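Endo-beta-mannanase (Opitutaceae bacterium TAV5, PDB 7BOB) probably releases mannose from the ends of beta-1,4-linked mannan chains as a homotrimeric family 5 glycoside hydrolase of a termite-hindgut bacterium. Local coordinates at residues 466-474 against 579-587. Sequence-based numbering, arbitrary orientation.
Sequences QGGQLLWHA and WYAALLTKD
Strand 469-473 and the last turn of helix 569-583 (residues 579-583) run at 136° to each other, and the tail that leaves the helix, 584-587, continues antiparallel to the strand, with Gln469 opposite Thr585 and Leu471 opposite Leu584. This is alpha/beta packing in the C-terminal domain, outside the eight-stranded parallel sheet of the catalytic barrel: the strand lies inside a mixed sheet between strands 444-448 and 549-554, and Gln469, Leu471 and His473 all point from one face of the strand toward the helix and its tail. At the tail end, Gln469 bends at chi2 (-63°), and its side chain and that of Thr585 cross at about a right angle. Thr585 OG1 donates to Gln469 OE1 at 3.0 Å, tilted 16° from the carbonyl plane, while Gln469 NE2 reaches back to Gly467 O at 2.8 Å, so both ends of the amide are gripped and its rotation is fixed. A leucine in its place would probably leave the Thr585 hydroxyl and the Gly467 carbonyl without these mates and the tail less firmly tied to the strand. Gly467 itself, at positive phi, closes the preceding helix as the C-prime residue of a Schellman motif. Midway, Leu471 spreads its two methyls: CD1 lies 4.0 Å from Leu583 CB, and CD2 meets Leu584 CD2 at 3.9 Å. Beyond it, His473, Trp579 and Tyr580 form an aromatic cluster with oblique ring pairs. His473 ND1 and Tyr580 OH both hydrogen-bond to Glu559 OE2, so one carboxylate oxygen links the two rings. The imidazole's other nitrogen, His473 NE2, sits at the edge of the Trp579 indole, near its plane, 3.2 Å from Trp579 NE1.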
loop_
_atom_site.group_PDB
_atom_site.type_symbol
_atom_site.label_atom_id
_atom_site.label_comp_id
_atom_site.label_asym_id
_atom_site.label_seq_id
_atom_site.Cartn_x
_atom_site.Cartn_y
_atom_site.Cartn_z
ATOM N N GLN A 466 -10.335 5.007 43.585
ATOM C CA GLN A 466 -9.878 6.032 44.508
ATOM C C GLN A 466 -10.322 7.431 44.108
ATOM O O GLN A 466 -9.874 8.398 44.727
ATOM C CB GLN A 466 -8.346 6.019 44.641
ATOM C CG GLN A 466 -7.700 4.654 44.724
ATOM C CD GLN A 466 -6.182 4.717 44.472
ATOM O OE1 GLN A 466 -5.547 5.756 44.689
ATOM N NE2 GLN A 466 -5.604 3.610 43.990
ATOM N N GLY A 467 -11.154 7.582 43.086
ATOM C CA GLY A 467 -11.761 8.875 42.807
ATOM C C GLY A 467 -11.491 9.442 41.431
ATOM O O GLY A 467 -11.993 10.533 41.124
ATOM N N GLY A 468 -10.734 8.759 40.579
ATOM C CA GLY A 468 -10.499 9.283 39.246
ATOM C C GLY A 468 -11.789 9.412 38.451
ATOM O O GLY A 468 -12.682 8.563 38.529
ATOM N N GLN A 469 -11.893 10.505 37.696
ATOM C CA GLN A 469 -12.938 10.691 36.693
ATOM C C GLN A 469 -12.382 10.288 35.325
ATOM O O GLN A 469 -11.450 10.928 34.820
ATOM C CB GLN A 469 -13.405 12.144 36.666
ATOM C CG GLN A 469 -13.595 12.762 38.035
ATOM C CD GLN A 469 -14.682 12.056 38.796
ATOM O OE1 GLN A 469 -15.847 12.109 38.404
ATOM N NE2 GLN A 469 -14.309 11.364 39.870
ATOM N N LEU A 470 -12.949 9.240 34.730
ATOM C CA LEU A 470 -12.487 8.691 33.453
ATOM C C LEU A 470 -13.502 8.991 32.356
ATOM O O LEU A 470 -14.669 8.577 32.445
ATOM C CB LEU A 470 -12.256 7.183 33.562
ATOM C CG LEU A 470 -11.700 6.417 32.358
ATOM C CD1 LEU A 470 -10.242 6.820 32.072
ATOM C CD2 LEU A 470 -11.799 4.925 32.619
ATOM N N LEU A 471 -13.061 9.707 31.324
ATOM C CA LEU A 471 -13.833 9.868 30.095
ATOM C C LEU A 471 -13.235 8.928 29.048
ATOM O O LEU A 471 -12.113 9.147 28.572
ATOM C CB LEU A 471 -13.820 11.315 29.616
ATOM C CG LEU A 471 -14.520 11.568 28.281
ATOM C CD1 LEU A 471 -15.957 10.983 28.257
ATOM C CD2 LEU A 471 -14.558 13.059 28.020
ATOM N N TRP A 472 -13.974 7.874 28.701
ATOM C CA TRP A 472 -13.454 6.769 27.888
ATOM C C TRP A 472 -14.103 6.817 26.510
ATOM O O TRP A 472 -15.234 6.349 26.328
ATOM C CB TRP A 472 -13.719 5.434 28.570
ATOM C CG TRP A 472 -12.849 4.317 28.080
ATOM C CD1 TRP A 472 -12.158 4.265 26.903
ATOM C CD2 TRP A 472 -12.591 3.079 28.753
ATOM N NE1 TRP A 472 -11.478 3.078 26.812
ATOM C CE2 TRP A 472 -11.715 2.337 27.938
ATOM C CE3 TRP A 472 -13.020 2.526 29.969
ATOM C CZ2 TRP A 472 -11.254 1.075 28.295
ATOM C CZ3 TRP A 472 -12.554 1.273 30.327
ATOM C CH2 TRP A 472 -11.680 0.561 29.494
ATOM N N HIS A 473 -13.393 7.359 25.528
ATOM C CA HIS A 473 -13.936 7.367 24.176
ATOM C C HIS A 473 -13.623 6.034 23.506
ATOM O O HIS A 473 -12.448 5.685 23.325
ATOM C CB HIS A 473 -13.392 8.542 23.372
ATOM C CG HIS A 473 -14.069 9.838 23.693
ATOM N ND1 HIS A 473 -13.573 11.061 23.295
ATOM C CD2 HIS A 473 -15.202 10.100 24.390
ATOM C CE1 HIS A 473 -14.381 12.018 23.723
ATOM N NE2 HIS A 473 -15.373 11.463 24.395
ATOM N N ALA A 474 -14.680 5.281 23.182
ATOM C CA ALA A 474 -14.676 4.054 22.394
ATOM C C ALA A 474 -13.872 2.948 23.065
ATOM O O ALA A 474 -12.787 2.604 22.583
ATOM C CB ALA A 474 -14.124 4.325 20.992
ATOM N N TRP A 579 -18.311 19.216 23.039
ATOM C CA TRP A 579 -18.547 17.812 23.371
ATOM C C TRP A 579 -17.777 17.392 24.620
ATOM O O TRP A 579 -18.342 16.765 25.526
ATOM C CB TRP A 579 -18.158 16.907 22.198
ATOM C CG TRP A 579 -18.241 15.455 22.566
ATOM C CD1 TRP A 579 -17.241 14.678 23.075
ATOM C CD2 TRP A 579 -19.409 14.609 22.487
ATOM N NE1 TRP A 579 -17.706 13.398 23.301
ATOM C CE2 TRP A 579 -19.034 13.335 22.954
ATOM C CE3 TRP A 579 -20.734 14.818 22.081
ATOM C CZ2 TRP A 579 -19.927 12.267 23.012
ATOM C CZ3 TRP A 579 -21.626 13.757 22.138
ATOM C CH2 TRP A 579 -21.218 12.501 22.605
ATOM N N TYR A 580 -16.465 17.689 24.668
ATOM C CA TYR A 580 -15.675 17.271 25.827
ATOM C C TYR A 580 -16.172 17.939 27.104
ATOM O O TYR A 580 -16.220 17.305 28.169
ATOM C CB TYR A 580 -14.192 17.586 25.622
ATOM C CG TYR A 580 -13.545 16.758 24.553
ATOM C CD1 TYR A 580 -12.985 15.515 24.850
ATOM C CD2 TYR A 580 -13.505 17.206 23.248
ATOM C CE1 TYR A 580 -12.411 14.741 23.873
ATOM C CE2 TYR A 580 -12.934 16.447 22.267
ATOM C CZ TYR A 580 -12.385 15.219 22.586
ATOM O OH TYR A 580 -11.821 14.481 21.596
ATOM N N ALA A 581 -16.518 19.228 27.024
ATOM C CA ALA A 581 -16.978 19.942 28.214
ATOM C C ALA A 581 -18.228 19.288 28.797
ATOM O O ALA A 581 -18.302 19.030 30.003
ATOM C CB ALA A 581 -17.234 21.414 27.886
ATOM N N ALA A 582 -19.202 18.964 27.944
ATOM C CA ALA A 582 -20.443 18.367 28.435
ATOM C C ALA A 582 -20.197 17.036 29.144
ATOM O O ALA A 582 -20.845 16.729 30.154
ATOM C CB ALA A 582 -21.424 18.182 27.283
ATOM N N LEU A 583 -19.252 16.239 28.647
ATOM C CA LEU A 583 -19.085 14.888 29.161
ATOM C C LEU A 583 -18.096 14.786 30.306
ATOM O O LEU A 583 -18.080 13.762 31.002
ATOM C CB LEU A 583 -18.635 13.957 28.041
ATOM C CG LEU A 583 -19.717 13.652 27.006
ATOM C CD1 LEU A 583 -19.365 12.352 26.401
ATOM C CD2 LEU A 583 -21.078 13.581 27.649
ATOM N N LEU A 584 -17.253 15.797 30.492
ATOM C CA LEU A 584 -16.288 15.779 31.578
ATOM C C LEU A 584 -17.001 15.949 32.911
ATOM O O LEU A 584 -17.859 16.826 33.057
ATOM C CB LEU A 584 -15.260 16.887 31.378
ATOM C CG LEU A 584 -14.143 16.488 30.411
ATOM C CD1 LEU A 584 -13.212 17.665 30.135
ATOM C CD2 LEU A 584 -13.385 15.294 30.961
ATOM N N THR A 585 -16.651 15.105 33.881
ATOM C CA THR A 585 -17.193 15.171 35.232
ATOM C C THR A 585 -16.092 15.559 36.210
ATOM O O THR A 585 -14.902 15.488 35.893
ATOM C CB THR A 585 -17.811 13.829 35.660
ATOM O OG1 THR A 585 -16.806 12.803 35.638
ATOM C CG2 THR A 585 -18.968 13.443 34.741
ATOM N N LYS A 586 -16.505 15.968 37.413
ATOM C CA LYS A 586 -15.567 16.317 38.472
ATOM C C LYS A 586 -16.047 15.767 39.811
ATOM O O LYS A 586 -17.232 15.868 40.155
ATOM C CB LYS A 586 -15.357 17.841 38.567
ATOM C CG LYS A 586 -14.449 18.392 37.473
ATOM C CD LYS A 586 -13.141 18.958 38.027
ATOM C CE LYS A 586 -13.276 20.438 38.332
ATOM N NZ LYS A 586 -12.168 20.894 39.210
ATOM N N ASP A 587 -15.101 15.181 40.549
ATOM C CA ASP A 587 -15.282 14.657 41.909
ATOM C C ASP A 587 -15.852 15.707 42.880
ATOM O O ASP A 587 -17.063 15.777 43.118
ATOM C CB ASP A 587 -13.921 14.121 42.412
ATOM C CG ASP A 587 -13.911 13.798 43.906
ATOM O OD1 ASP A 587 -13.889 12.591 44.249
ATOM O OD2 ASP A 587 -13.887 14.743 44.731
#